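Local coordinates for periplasmic divalent cation tolerance protein (PDB 6GDX), which is a trimeric PII-like protein of the CutA family, possibly copper-binding, for which a small-molecule carrying or signalling role has been proposed, at residues S25-T39 against E111-R125. Sequence-based numbering, arbitrary orientation. Where two conformers were deposited one is given.
Sequences SSLIETADLRLLLTT and ECLVLTPIASSVAYR
Arg-34 lies alongside Thr-116, both side chains pointing the same way, with OG1 of Thr-116 3.2 Å above one face of the guanidinium, offset toward its rim. The arginine bends at chi2 (-71°), which turns NH1 back onto its own chain: it donates to Ala-31 O at 2.8 Å and to Leu-33 O at 2.9 Å, both acceptors close to the guanidinium plane. Its CD rests 3.8 Å from CG1 of Val-114. Next door, Pro-117 brings CG to 4.1 Å from CG of Leu-35, and further along Leu-37 CD1 meets Leu-115 CD1. Val-114 and Leu-115 belong to strand 113-115, outermost in this chain's ferredoxin-like sheet and antiparallel to 33-39; a third-subunit strand carries the sheet on. Past loops in both segments the backbone pairs again as 27-29 with 119-121, a short ladder that a second subunit extends. Against the start of helix 122-131, Ile-28 crosses Val-122 at about a right angle, CG2 to CG2 3.5 Å. At the far end Thr-38 OG1, anti to its own N (chi1 -171°), donates to Glu-111 O at 2.7 Å and also bonds His-105; in the conformer given, Glu-111 OE1 lies by Leu-37 C and Thr-38 CA, hydrogen-bonded to Gln-84 NE2.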
loop_
_atom_site.group_PDB
_atom_site.type_symbol
_atom_site.label_atom_id
_atom_site.label_comp_id
_atom_site.label_asym_id
_atom_site.label_seq_id
_atom_site.Cartn_x
_atom_site.Cartn_y
_atom_site.Cartn_z
ATOM N N SER B 25 -8.557 18.753 11.392
ATOM C CA SER B 25 -7.451 17.752 11.347
ATOM C C SER B 25 -7.730 16.433 12.096
ATOM O O SER B 25 -6.982 15.470 11.923
ATOM C CB SER B 25 -6.151 18.380 11.872
ATOM O OG SER B 25 -6.022 18.192 13.268
ATOM N N SER B 26 -8.768 16.382 12.922
ATOM C CA SER B 26 -9.084 15.155 13.675
ATOM C C SER B 26 -9.420 13.954 12.783
ATOM O O SER B 26 -9.922 14.131 11.658
ATOM C CB SER B 26 -10.217 15.399 14.668
ATOM O OG SER B 26 -11.420 15.755 14.003
ATOM N N LEU B 27 -9.151 12.749 13.297
ATOM C CA LEU B 27 -9.520 11.537 12.564
ATOM C C LEU B 27 -10.992 11.287 12.694
ATOM O O LEU B 27 -11.587 11.335 13.786
ATOM C CB LEU B 27 -8.777 10.246 12.979
ATOM C CG LEU B 27 -7.337 10.153 12.482
ATOM C CD1 LEU B 27 -6.605 8.991 13.130
ATOM C CD2 LEU B 27 -7.233 10.049 10.975
ATOM N N ILE B 28 -11.581 10.940 11.569
ATOM C CA ILE B 28 -12.949 10.523 11.500
ATOM C C ILE B 28 -13.057 9.192 10.768
ATOM O O ILE B 28 -12.253 8.866 9.897
ATOM C CB ILE B 28 -13.806 11.569 10.767
ATOM C CG1 ILE B 28 -13.224 11.943 9.395
ATOM C CG2 ILE B 28 -14.011 12.786 11.663
ATOM C CD1 ILE B 28 -14.258 12.526 8.483
ATOM N N GLU B 29 -14.060 8.400 11.150
ATOM C CA GLU B 29 -14.392 7.184 10.409
ATOM C C GLU B 29 -14.779 7.531 9.008
ATOM O O GLU B 29 -15.469 8.510 8.759
ATOM C CB GLU B 29 -15.593 6.493 10.983
ATOM C CG GLU B 29 -15.396 5.959 12.364
ATOM C CD GLU B 29 -16.613 5.175 12.839
ATOM O OE1 GLU B 29 -17.641 5.033 12.120
ATOM O OE2 GLU B 29 -16.541 4.634 13.918
ATOM N N THR B 30 -14.358 6.695 8.073
ATOM C CA THR B 30 -14.682 6.886 6.663
ATOM C C THR B 30 -15.094 5.543 6.054
ATOM O O THR B 30 -14.403 4.547 6.256
ATOM C CB THR B 30 -13.489 7.479 5.851
ATOM O OG1 THR B 30 -12.319 6.671 5.988
ATOM C CG2 THR B 30 -13.149 8.875 6.327
ATOM N N ALA B 31 -16.144 5.566 5.257
ATOM C CA ALA B 31 -16.574 4.394 4.514
ATOM C C ALA B 31 -16.703 4.648 3.025
ATOM O O ALA B 31 -16.915 3.670 2.291
ATOM C CB ALA B 31 -17.877 3.871 5.068
ATOM N N ASP B 32 -16.595 5.885 2.566
ATOM C CA ASP B 32 -16.876 6.233 1.183
ATOM C C ASP B 32 -15.634 6.609 0.364
ATOM O O ASP B 32 -15.768 7.022 -0.778
ATOM C CB ASP B 32 -17.883 7.391 1.125
ATOM N N LEU B 33 -14.445 6.470 0.935
ATOM C CA LEU B 33 -13.183 6.684 0.181
ATOM C C LEU B 33 -12.687 5.349 -0.346
ATOM O O LEU B 33 -12.927 4.293 0.260
ATOM C CB LEU B 33 -12.160 7.337 1.086
ATOM C CG LEU B 33 -12.572 8.668 1.707
ATOM C CD1 LEU B 33 -11.416 9.219 2.527
ATOM C CD2 LEU B 33 -13.075 9.691 0.693
ATOM N N ARG B 34 -11.958 5.399 -1.449
ATOM C CA ARG B 34 -11.460 4.198 -2.103
ATOM C C ARG B 34 -10.082 4.456 -2.664
ATOM O O ARG B 34 -9.788 5.562 -3.145
ATOM C CB ARG B 34 -12.362 3.759 -3.248
ATOM C CG ARG B 34 -13.770 3.375 -2.865
ATOM C CD ARG B 34 -13.790 2.053 -2.115
ATOM N NE ARG B 34 -15.141 1.573 -1.843
ATOM C CZ ARG B 34 -15.892 1.980 -0.828
ATOM N NH1 ARG B 34 -15.488 2.937 -0.005
ATOM N NH2 ARG B 34 -17.097 1.422 -0.656
ATOM N N LEU B 35 -9.250 3.413 -2.628
ATOM C CA LEU B 35 -7.940 3.405 -3.316
ATOM C C LEU B 35 -7.991 2.321 -4.364
ATOM O O LEU B 35 -8.105 1.133 -4.022
ATOM C CB LEU B 35 -6.819 3.089 -2.353
ATOM C CG LEU B 35 -6.600 4.014 -1.187
ATOM C CD1 LEU B 35 -5.541 3.466 -0.231
ATOM C CD2 LEU B 35 -6.235 5.405 -1.658
ATOM N N LEU B 36 -7.886 2.673 -5.628
ATOM C CA LEU B 36 -7.823 1.688 -6.698
ATOM C C LEU B 36 -6.368 1.514 -7.080
ATOM O O LEU B 36 -5.682 2.489 -7.439
ATOM C CB LEU B 36 -8.706 2.091 -7.864
ATOM C CG LEU B 36 -8.748 1.090 -9.012
ATOM C CD1 LEU B 36 -10.082 1.184 -9.752
ATOM C CD2 LEU B 36 -7.616 1.229 -10.011
ATOM N N LEU B 37 -5.907 0.265 -7.034
ATOM C CA LEU B 37 -4.526 -0.094 -7.359
ATOM C C LEU B 37 -4.471 -0.796 -8.684
ATOM O O LEU B 37 -5.231 -1.755 -8.928
ATOM C CB LEU B 37 -3.981 -1.029 -6.273
ATOM C CG LEU B 37 -4.127 -0.550 -4.831
ATOM C CD1 LEU B 37 -3.601 -1.624 -3.883
ATOM C CD2 LEU B 37 -3.527 0.805 -4.587
ATOM N N THR B 38 -3.592 -0.325 -9.557
ATOM C CA THR B 38 -3.323 -0.990 -10.824
ATOM C C THR B 38 -1.845 -0.784 -11.173
ATOM O O THR B 38 -1.143 -0.035 -10.485
ATOM C CB THR B 38 -4.247 -0.493 -11.940
ATOM O OG1 THR B 38 -4.095 -1.323 -13.098
ATOM C CG2 THR B 38 -4.000 0.932 -12.302
ATOM N N THR B 39 -1.371 -1.454 -12.215
ATOM C CA THR B 39 -0.002 -1.258 -12.705
ATOM C C THR B 39 -0.040 -1.000 -14.190
ATOM O O THR B 39 -0.947 -1.428 -14.897
ATOM C CB THR B 39 0.901 -2.458 -12.407
ATOM O OG1 THR B 39 0.466 -3.570 -13.166
ATOM C CG2 THR B 39 0.923 -2.804 -10.942
ATOM N N GLU B 111 -4.329 -5.159 -13.659
ATOM C CA GLU B 111 -4.555 -5.305 -12.224
ATOM C C GLU B 111 -5.679 -4.380 -11.811
ATOM O O GLU B 111 -5.788 -3.240 -12.273
ATOM C CB GLU B 111 -3.288 -4.963 -11.411
ATOM C CG GLU B 111 -3.470 -4.889 -9.878
ATOM C CD GLU B 111 -2.192 -4.514 -9.104
ATOM O OE1 GLU B 111 -2.105 -3.370 -8.522
ATOM O OE2 GLU B 111 -1.270 -5.386 -9.026
ATOM N N CYS B 112 -6.527 -4.857 -10.931
ATOM C CA CYS B 112 -7.559 -4.020 -10.336
ATOM C C CYS B 112 -7.824 -4.525 -8.938
ATOM O O CYS B 112 -8.424 -5.591 -8.767
ATOM C CB CYS B 112 -8.838 -4.065 -11.148
ATOM S SG CYS B 112 -10.169 -3.073 -10.414
ATOM N N LEU B 113 -7.331 -3.806 -7.938
ATOM C CA LEU B 113 -7.579 -4.157 -6.562
ATOM C C LEU B 113 -7.966 -2.889 -5.827
ATOM O O LEU B 113 -7.276 -1.880 -5.962
ATOM C CB LEU B 113 -6.370 -4.760 -5.925
ATOM C CG LEU B 113 -5.984 -6.142 -6.462
ATOM C CD1 LEU B 113 -4.695 -6.547 -5.831
ATOM C CD2 LEU B 113 -7.041 -7.199 -6.176
ATOM N N VAL B 114 -9.070 -2.919 -5.075
ATOM C CA VAL B 114 -9.569 -1.728 -4.426
ATOM C C VAL B 114 -9.507 -1.918 -2.934
ATOM O O VAL B 114 -10.009 -2.926 -2.417
ATOM C CB VAL B 114 -10.981 -1.427 -4.881
ATOM C CG1 VAL B 114 -11.489 -0.144 -4.235
ATOM C CG2 VAL B 114 -11.051 -1.328 -6.391
ATOM N N LEU B 115 -8.974 -0.921 -2.234
ATOM C CA LEU B 115 -8.938 -0.880 -0.771
ATOM C C LEU B 115 -9.854 0.217 -0.259
ATOM O O LEU B 115 -10.049 1.231 -0.931
ATOM C CB LEU B 115 -7.526 -0.611 -0.249
ATOM C CG LEU B 115 -6.430 -1.546 -0.722
ATOM C CD1 LEU B 115 -5.094 -1.094 -0.175
ATOM C CD2 LEU B 115 -6.698 -2.952 -0.256
ATOM N N THR B 116 -10.410 0.014 0.925
ATOM C CA THR B 116 -11.214 1.033 1.611
ATOM C C THR B 116 -10.493 1.487 2.862
ATOM O O THR B 116 -10.378 0.726 3.833
ATOM C CB THR B 116 -12.616 0.503 1.939
ATOM O OG1 THR B 116 -13.306 0.277 0.698
ATOM C CG2 THR B 116 -13.414 1.497 2.775
ATOM N N PRO B 117 -10.023 2.732 2.887
ATOM C CA PRO B 117 -9.536 3.320 4.144
ATOM C C PRO B 117 -10.649 3.406 5.174
ATOM O O PRO B 117 -11.808 3.671 4.856
ATOM C CB PRO B 117 -9.044 4.700 3.714
ATOM C CG PRO B 117 -8.830 4.586 2.224
ATOM C CD PRO B 117 -9.918 3.690 1.775
ATOM N N ILE B 118 -10.313 3.120 6.412
ATOM C CA ILE B 118 -11.291 3.108 7.489
ATOM C C ILE B 118 -11.345 4.419 8.233
ATOM O O ILE B 118 -12.297 4.634 9.020
ATOM C CB ILE B 118 -10.980 1.926 8.482
ATOM C CG1 ILE B 118 -9.647 2.156 9.298
ATOM C CG2 ILE B 118 -11.143 0.572 7.807
ATOM C CD1 ILE B 118 -9.751 2.713 10.676
ATOM N N ALA B 119 -10.369 5.296 8.040
ATOM C CA ALA B 119 -10.391 6.602 8.682
ATOM C C ALA B 119 -9.565 7.545 7.849
ATOM O O ALA B 119 -8.720 7.156 7.029
ATOM C CB ALA B 119 -9.844 6.536 10.098
ATOM N N SER B 120 -9.819 8.832 8.056
ATOM C CA SER B 120 -9.057 9.913 7.423
ATOM C C SER B 120 -9.188 11.136 8.329
ATOM O O SER B 120 -9.866 11.100 9.346
ATOM C CB SER B 120 -9.609 10.210 6.048
ATOM O OG SER B 120 -8.884 11.187 5.373
ATOM N N SER B 121 -8.571 12.244 7.956
ATOM C CA SER B 121 -8.863 13.502 8.635
ATOM C C SER B 121 -10.071 14.148 7.984
ATOM O O SER B 121 -10.379 13.894 6.801
ATOM C CB SER B 121 -7.679 14.437 8.576
ATOM O OG SER B 121 -7.429 14.809 7.242
ATOM N N VAL B 122 -10.754 14.996 8.741
ATOM C CA VAL B 122 -11.846 15.750 8.155
ATOM C C VAL B 122 -11.350 16.557 6.941
ATOM O O VAL B 122 -11.986 16.581 5.885
ATOM C CB VAL B 122 -12.498 16.702 9.185
ATOM C CG1 VAL B 122 -13.536 17.585 8.524
ATOM C CG2 VAL B 122 -13.130 15.906 10.330
ATOM N N ALA B 123 -10.225 17.230 7.126
ATOM C CA ALA B 123 -9.690 18.084 6.073
ATOM C C ALA B 123 -9.352 17.328 4.801
ATOM O O ALA B 123 -9.655 17.790 3.699
ATOM C CB ALA B 123 -8.470 18.854 6.563
ATOM N N TYR B 124 -8.709 16.165 4.940
ATOM C CA TYR B 124 -8.307 15.390 3.768
ATOM C C TYR B 124 -9.535 14.830 3.054
ATOM O O TYR B 124 -9.649 14.884 1.822
ATOM C CB TYR B 124 -7.316 14.286 4.124
ATOM C CG TYR B 124 -6.887 13.541 2.903
ATOM C CD1 TYR B 124 -5.903 14.008 2.070
ATOM C CD2 TYR B 124 -7.486 12.318 2.571
ATOM C CE1 TYR B 124 -5.540 13.269 0.937
ATOM C CE2 TYR B 124 -7.155 11.616 1.438
ATOM C CZ TYR B 124 -6.167 12.084 0.645
ATOM O OH TYR B 124 -5.878 11.356 -0.506
ATOM N N ARG B 125 -10.456 14.244 3.824
ATOM C CA ARG B 125 -11.659 13.709 3.201
ATOM C C ARG B 125 -12.423 14.810 2.473
ATOM O O ARG B 125 -12.888 14.599 1.355
ATOM C CB ARG B 125 -12.569 13.000 4.196
ATOM C CG ARG B 125 -13.925 12.637 3.603
ATOM C CD ARG B 125 -14.686 11.665 4.470
ATOM N NE ARG B 125 -16.002 11.387 3.902
ATOM C CZ ARG B 125 -17.071 12.144 4.093
ATOM N NH1 ARG B 125 -18.201 11.780 3.532
ATOM N NH2 ARG B 125 -17.004 13.251 4.818
HETATM O O HOH W 1 -13.609 4.794 3.107
HETATM O O HOH W 2 -1.893 -4.227 -14.616
#